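PDB 2GH0: GDNF family receptor alpha-3 from Homo sapiens, which binds the neuronal growth factor artemin at the cell surface, which leads to autophosphorylation and activation of the RET receptor. Local coordinates for residues C[118-131]-C[183-195]. Numbering follows the deposited sequence.
Sequences FQTHCHPMDILGTC and GFFSHNPCLTEAI
Phe-118, Phe-184 and Phe-185 form an aromatic cluster in the second GDNF/GAS1 domain of this receptor fragment, a disulfide-rich helical unit that illustrates how a small core can combine ring packing with covalent cross-links. The buried Phe-118 lies in an offset stack with Phe-185, centroids 4.4 Å apart and planes inclined by 27°, its CE2 over one face of the partner ring. Phe-184 instead turns an edge toward the face of Phe-118 in an offset edge-to-face arrangement, the planes nearly perpendicular. With CG anti to the backbone N (chi1 171°), the Phe-118 ring turns its CE2 corner toward both phenylalanines, and Leu-191 CD2 meets its edge. Replacing Phe-185 by an alanine is likely to strip the Phe-118 ring of its stacking partner and let it tilt. Leu-145, in a loop, touches both stacked rings. The solvent side is looser: exposed His-123 lays its CA against Phe-184 CZ and its imidazole edge, through ND1, near CE1, while Ile-127 and Leu-128 barely graze the other segment. At the other tight point, Gly-129 packs its CA 3.6 Å from Pro-189 CB, where a side chain would collide with Pro-189 O. Alongside, Cys-190 CA directs a C-H at Gly-129 O, and the Cys-131 SG to Cys-190 SG disulfide, 2.1 Å long, closes the link with a chi3 of 101°.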
loop_
_atom_site.group_PDB
_atom_site.type_symbol
_atom_site.label_atom_id
_atom_site.label_comp_id
_atom_site.label_asym_id
_atom_site.label_seq_id
_atom_site.Cartn_x
_atom_site.Cartn_y
_atom_site.Cartn_z
ATOM N N PHE C 118 26.428 3.088 47.595
ATOM C CA PHE C 118 25.971 4.419 48.031
ATOM C C PHE C 118 26.576 4.744 49.430
ATOM O O PHE C 118 27.054 5.871 49.727
ATOM C CB PHE C 118 24.429 4.424 48.040
ATOM C CG PHE C 118 23.826 5.664 48.673
ATOM C CD1 PHE C 118 24.000 6.913 48.077
ATOM C CD2 PHE C 118 23.134 5.585 49.821
ATOM C CE1 PHE C 118 23.479 8.039 48.640
ATOM C CE2 PHE C 118 22.614 6.750 50.423
ATOM C CZ PHE C 118 22.792 7.957 49.829
ATOM N N GLN C 119 26.578 3.745 50.302
ATOM C CA GLN C 119 27.227 3.896 51.625
ATOM C C GLN C 119 28.735 4.127 51.571
ATOM O O GLN C 119 29.258 4.794 52.435
ATOM C CB GLN C 119 26.975 2.630 52.453
ATOM C CG GLN C 119 25.524 2.559 52.807
ATOM C CD GLN C 119 25.148 1.304 53.631
ATOM O OE1 GLN C 119 25.869 0.270 53.665
ATOM N NE2 GLN C 119 23.987 1.397 54.289
ATOM N N THR C 120 29.409 3.541 50.584
ATOM C CA THR C 120 30.860 3.632 50.354
ATOM C C THR C 120 31.216 5.019 49.794
ATOM O O THR C 120 32.154 5.656 50.281
ATOM C CB THR C 120 31.325 2.547 49.397
ATOM O OG1 THR C 120 31.124 1.269 50.028
ATOM C CG2 THR C 120 32.823 2.659 49.039
ATOM N N HIS C 121 30.451 5.503 48.837
ATOM C CA HIS C 121 30.864 6.741 48.166
ATOM C C HIS C 121 30.231 7.999 48.744
ATOM O O HIS C 121 30.855 9.074 48.682
ATOM C CB HIS C 121 30.618 6.638 46.675
ATOM C CG HIS C 121 31.468 5.597 46.007
ATOM N ND1 HIS C 121 31.013 4.313 45.741
ATOM C CD2 HIS C 121 32.767 5.616 45.634
ATOM C CE1 HIS C 121 31.985 3.607 45.176
ATOM N NE2 HIS C 121 33.051 4.380 45.082
ATOM N N CYS C 122 29.048 7.860 49.332
ATOM C CA CYS C 122 28.325 9.014 49.832
ATOM C C CYS C 122 28.439 9.169 51.324
ATOM O O CYS C 122 27.727 9.998 51.871
ATOM C CB CYS C 122 26.850 8.985 49.427
ATOM S SG CYS C 122 26.588 9.035 47.642
ATOM N N HIS C 123 29.371 8.449 51.966
ATOM C CA HIS C 123 29.540 8.616 53.423
ATOM C C HIS C 123 30.353 9.896 53.686
ATOM O O HIS C 123 31.441 10.027 53.113
ATOM C CB HIS C 123 30.293 7.413 53.994
ATOM C CG HIS C 123 30.609 7.525 55.453
ATOM N ND1 HIS C 123 29.638 7.510 56.432
ATOM C CD2 HIS C 123 31.791 7.635 56.101
ATOM C CE1 HIS C 123 30.204 7.654 57.619
ATOM N NE2 HIS C 123 31.513 7.715 57.449
ATOM N N PRO C 124 29.839 10.830 54.536
ATOM C CA PRO C 124 30.671 12.051 54.791
ATOM C C PRO C 124 31.897 11.737 55.645
ATOM O O PRO C 124 31.771 11.059 56.663
ATOM C CB PRO C 124 29.669 13.022 55.484
ATOM C CG PRO C 124 28.600 12.127 56.101
ATOM C CD PRO C 124 28.511 10.903 55.186
ATOM N N MET C 125 33.076 12.174 55.212
ATOM C CA MET C 125 34.320 11.951 55.934
ATOM C C MET C 125 34.538 13.002 57.008
ATOM O O MET C 125 35.413 12.872 57.812
ATOM C CB MET C 125 35.490 12.060 54.962
ATOM C CG MET C 125 35.633 10.853 54.053
ATOM S SD MET C 125 35.744 9.224 54.917
ATOM C CE MET C 125 37.378 9.417 55.632
ATOM N N ASP C 126 33.782 14.091 56.932
ATOM C CA ASP C 126 33.836 15.123 57.964
ATOM C C ASP C 126 32.473 15.848 58.001
ATOM O O ASP C 126 31.634 15.628 57.145
ATOM C CB ASP C 126 34.974 16.086 57.691
ATOM C CG ASP C 126 34.855 16.791 56.321
ATOM O OD1 ASP C 126 33.734 17.060 55.840
ATOM O OD2 ASP C 126 35.922 17.103 55.703
ATOM N N ILE C 127 32.297 16.685 59.001
ATOM C CA ILE C 127 31.087 17.502 59.239
ATOM C C ILE C 127 30.753 18.455 58.098
ATOM O O ILE C 127 29.575 18.850 57.919
ATOM C CB ILE C 127 31.265 18.267 60.591
ATOM C CG1 ILE C 127 29.927 18.696 61.256
ATOM C CG2 ILE C 127 32.219 19.468 60.512
ATOM C CD1 ILE C 127 28.834 17.838 60.887
ATOM N N LEU C 128 31.770 18.755 57.274
ATOM C CA LEU C 128 31.648 19.762 56.175
ATOM C C LEU C 128 30.959 19.227 54.968
ATOM O O LEU C 128 30.401 19.977 54.115
ATOM C CB LEU C 128 33.060 20.185 55.790
ATOM C CG LEU C 128 33.697 21.312 56.617
ATOM C CD1 LEU C 128 32.834 22.064 57.626
ATOM C CD2 LEU C 128 35.081 21.067 57.031
ATOM N N GLY C 129 31.001 17.910 54.853
ATOM C CA GLY C 129 30.430 17.222 53.718
ATOM C C GLY C 129 31.426 16.731 52.708
ATOM O O GLY C 129 31.052 16.430 51.598
ATOM N N THR C 130 32.688 16.627 53.068
ATOM C CA THR C 130 33.613 15.948 52.179
ATOM C C THR C 130 33.175 14.478 52.021
ATOM O O THR C 130 32.882 13.833 53.043
ATOM C CB THR C 130 35.020 16.051 52.714
ATOM O OG1 THR C 130 35.353 17.455 52.735
ATOM C CG2 THR C 130 35.977 15.333 51.800
ATOM N N CYS C 131 33.128 13.979 50.775
ATOM C CA CYS C 131 32.672 12.611 50.516
ATOM C C CYS C 131 33.828 11.625 50.765
ATOM O O CYS C 131 35.007 11.960 50.558
ATOM C CB CYS C 131 32.177 12.475 49.049
ATOM S SG CYS C 131 30.639 13.480 48.751
ATOM N N GLY C 183 18.204 9.174 57.449
ATOM C CA GLY C 183 19.052 10.364 57.451
ATOM C C GLY C 183 20.186 10.340 56.442
ATOM O O GLY C 183 20.608 11.350 55.956
ATOM N N PHE C 184 20.732 9.163 56.173
ATOM C CA PHE C 184 21.805 8.982 55.183
ATOM C C PHE C 184 21.391 9.478 53.793
ATOM O O PHE C 184 22.238 9.894 53.002
ATOM C CB PHE C 184 22.264 7.493 55.154
ATOM C CG PHE C 184 23.643 7.312 54.635
ATOM C CD1 PHE C 184 24.740 7.549 55.433
ATOM C CD2 PHE C 184 23.855 6.958 53.309
ATOM C CE1 PHE C 184 26.044 7.394 54.934
ATOM C CE2 PHE C 184 25.193 6.820 52.769
ATOM C CZ PHE C 184 26.262 7.043 53.601
ATOM N N PHE C 185 20.082 9.558 53.543
ATOM C CA PHE C 185 19.548 10.124 52.312
ATOM C C PHE C 185 18.999 11.508 52.558
ATOM O O PHE C 185 19.249 12.422 51.773
ATOM C CB PHE C 185 18.358 9.265 51.810
ATOM C CG PHE C 185 18.761 7.927 51.286
ATOM C CD1 PHE C 185 18.982 6.867 52.159
ATOM C CD2 PHE C 185 18.953 7.746 49.910
ATOM C CE1 PHE C 185 19.377 5.621 51.722
ATOM C CE2 PHE C 185 19.328 6.503 49.441
ATOM C CZ PHE C 185 19.534 5.437 50.329
ATOM N N SER C 186 18.270 11.689 53.650
ATOM C CA SER C 186 17.565 12.937 53.829
ATOM C C SER C 186 18.397 14.117 54.361
ATOM O O SER C 186 18.003 15.289 54.139
ATOM C CB SER C 186 16.296 12.733 54.609
ATOM O OG SER C 186 16.624 12.464 55.967
ATOM N N HIS C 187 19.492 13.847 55.082
ATOM C CA HIS C 187 20.267 14.942 55.738
ATOM C C HIS C 187 21.719 14.447 55.764
ATOM O O HIS C 187 22.172 13.981 56.774
ATOM C CB HIS C 187 19.778 15.210 57.148
ATOM C CG HIS C 187 20.294 16.489 57.756
ATOM N ND1 HIS C 187 19.458 17.544 57.985
ATOM C CD2 HIS C 187 21.546 16.919 58.084
ATOM C CE1 HIS C 187 20.143 18.552 58.517
ATOM N NE2 HIS C 187 21.416 18.195 58.614
ATOM N N ASN C 188 22.387 14.517 54.628
ATOM C CA ASN C 188 23.734 13.911 54.411
ATOM C C ASN C 188 24.497 15.014 53.692
ATOM O O ASN C 188 24.210 15.257 52.538
ATOM C CB ASN C 188 23.573 12.623 53.525
ATOM C CG ASN C 188 24.926 11.967 53.126
ATOM O OD1 ASN C 188 25.005 10.774 52.783
ATOM N ND2 ASN C 188 25.975 12.755 53.175
ATOM N N PRO C 189 25.450 15.714 54.365
ATOM C CA PRO C 189 26.101 16.851 53.730
ATOM C C PRO C 189 26.927 16.508 52.502
ATOM O O PRO C 189 27.079 17.348 51.622
ATOM C CB PRO C 189 27.008 17.401 54.871
ATOM C CG PRO C 189 27.347 16.188 55.679
ATOM C CD PRO C 189 25.946 15.524 55.751
ATOM N N CYS C 190 27.442 15.285 52.431
ATOM C CA CYS C 190 28.255 14.875 51.257
ATOM C C CYS C 190 27.318 14.849 50.037
ATOM O O CYS C 190 27.611 15.418 48.958
ATOM C CB CYS C 190 28.917 13.475 51.511
ATOM S SG CYS C 190 29.192 12.532 49.905
ATOM N N LEU C 191 26.170 14.182 50.212
ATOM C CA LEU C 191 25.212 14.039 49.141
ATOM C C LEU C 191 24.619 15.394 48.760
ATOM O O LEU C 191 24.478 15.742 47.588
ATOM C CB LEU C 191 24.116 13.034 49.547
ATOM C CG LEU C 191 22.965 12.924 48.505
ATOM C CD1 LEU C 191 23.573 12.303 47.274
ATOM C CD2 LEU C 191 21.927 11.942 49.017
ATOM N N THR C 192 24.278 16.191 49.778
ATOM C CA THR C 192 23.755 17.517 49.518
ATOM C C THR C 192 24.701 18.411 48.755
ATOM O O THR C 192 24.283 19.103 47.827
ATOM C CB THR C 192 23.395 18.182 50.851
ATOM O OG1 THR C 192 22.378 17.363 51.440
ATOM C CG2 THR C 192 22.837 19.568 50.608
ATOM N N GLU C 193 25.976 18.404 49.128
ATOM C CA GLU C 193 26.942 19.226 48.470
ATOM C C GLU C 193 27.232 18.739 47.043
ATOM O O GLU C 193 27.400 19.557 46.144
ATOM C CB GLU C 193 28.223 19.323 49.283
ATOM C CG GLU C 193 28.057 20.283 50.494
ATOM C CD GLU C 193 27.235 21.600 50.114
ATOM O OE1 GLU C 193 27.664 22.385 49.206
ATOM O OE2 GLU C 193 26.112 21.782 50.646
ATOM N N ALA C 194 27.302 17.440 46.845
ATOM C CA ALA C 194 27.525 16.853 45.530
ATOM C C ALA C 194 26.393 17.232 44.580
ATOM O O ALA C 194 26.609 17.637 43.415
ATOM C CB ALA C 194 27.616 15.298 45.667
ATOM N N ILE C 195 25.163 17.084 45.048
ATOM C CA ILE C 195 23.990 17.489 44.258
ATOM C C ILE C 195 23.989 18.991 43.953
ATOM O O ILE C 195 23.761 19.415 42.816
ATOM C CB ILE C 195 22.586 17.013 44.933
ATOM C CG1 ILE C 195 22.470 15.465 44.816
ATOM C CG2 ILE C 195 21.429 17.699 44.229
ATOM C CD1 ILE C 195 21.187 14.894 45.560
#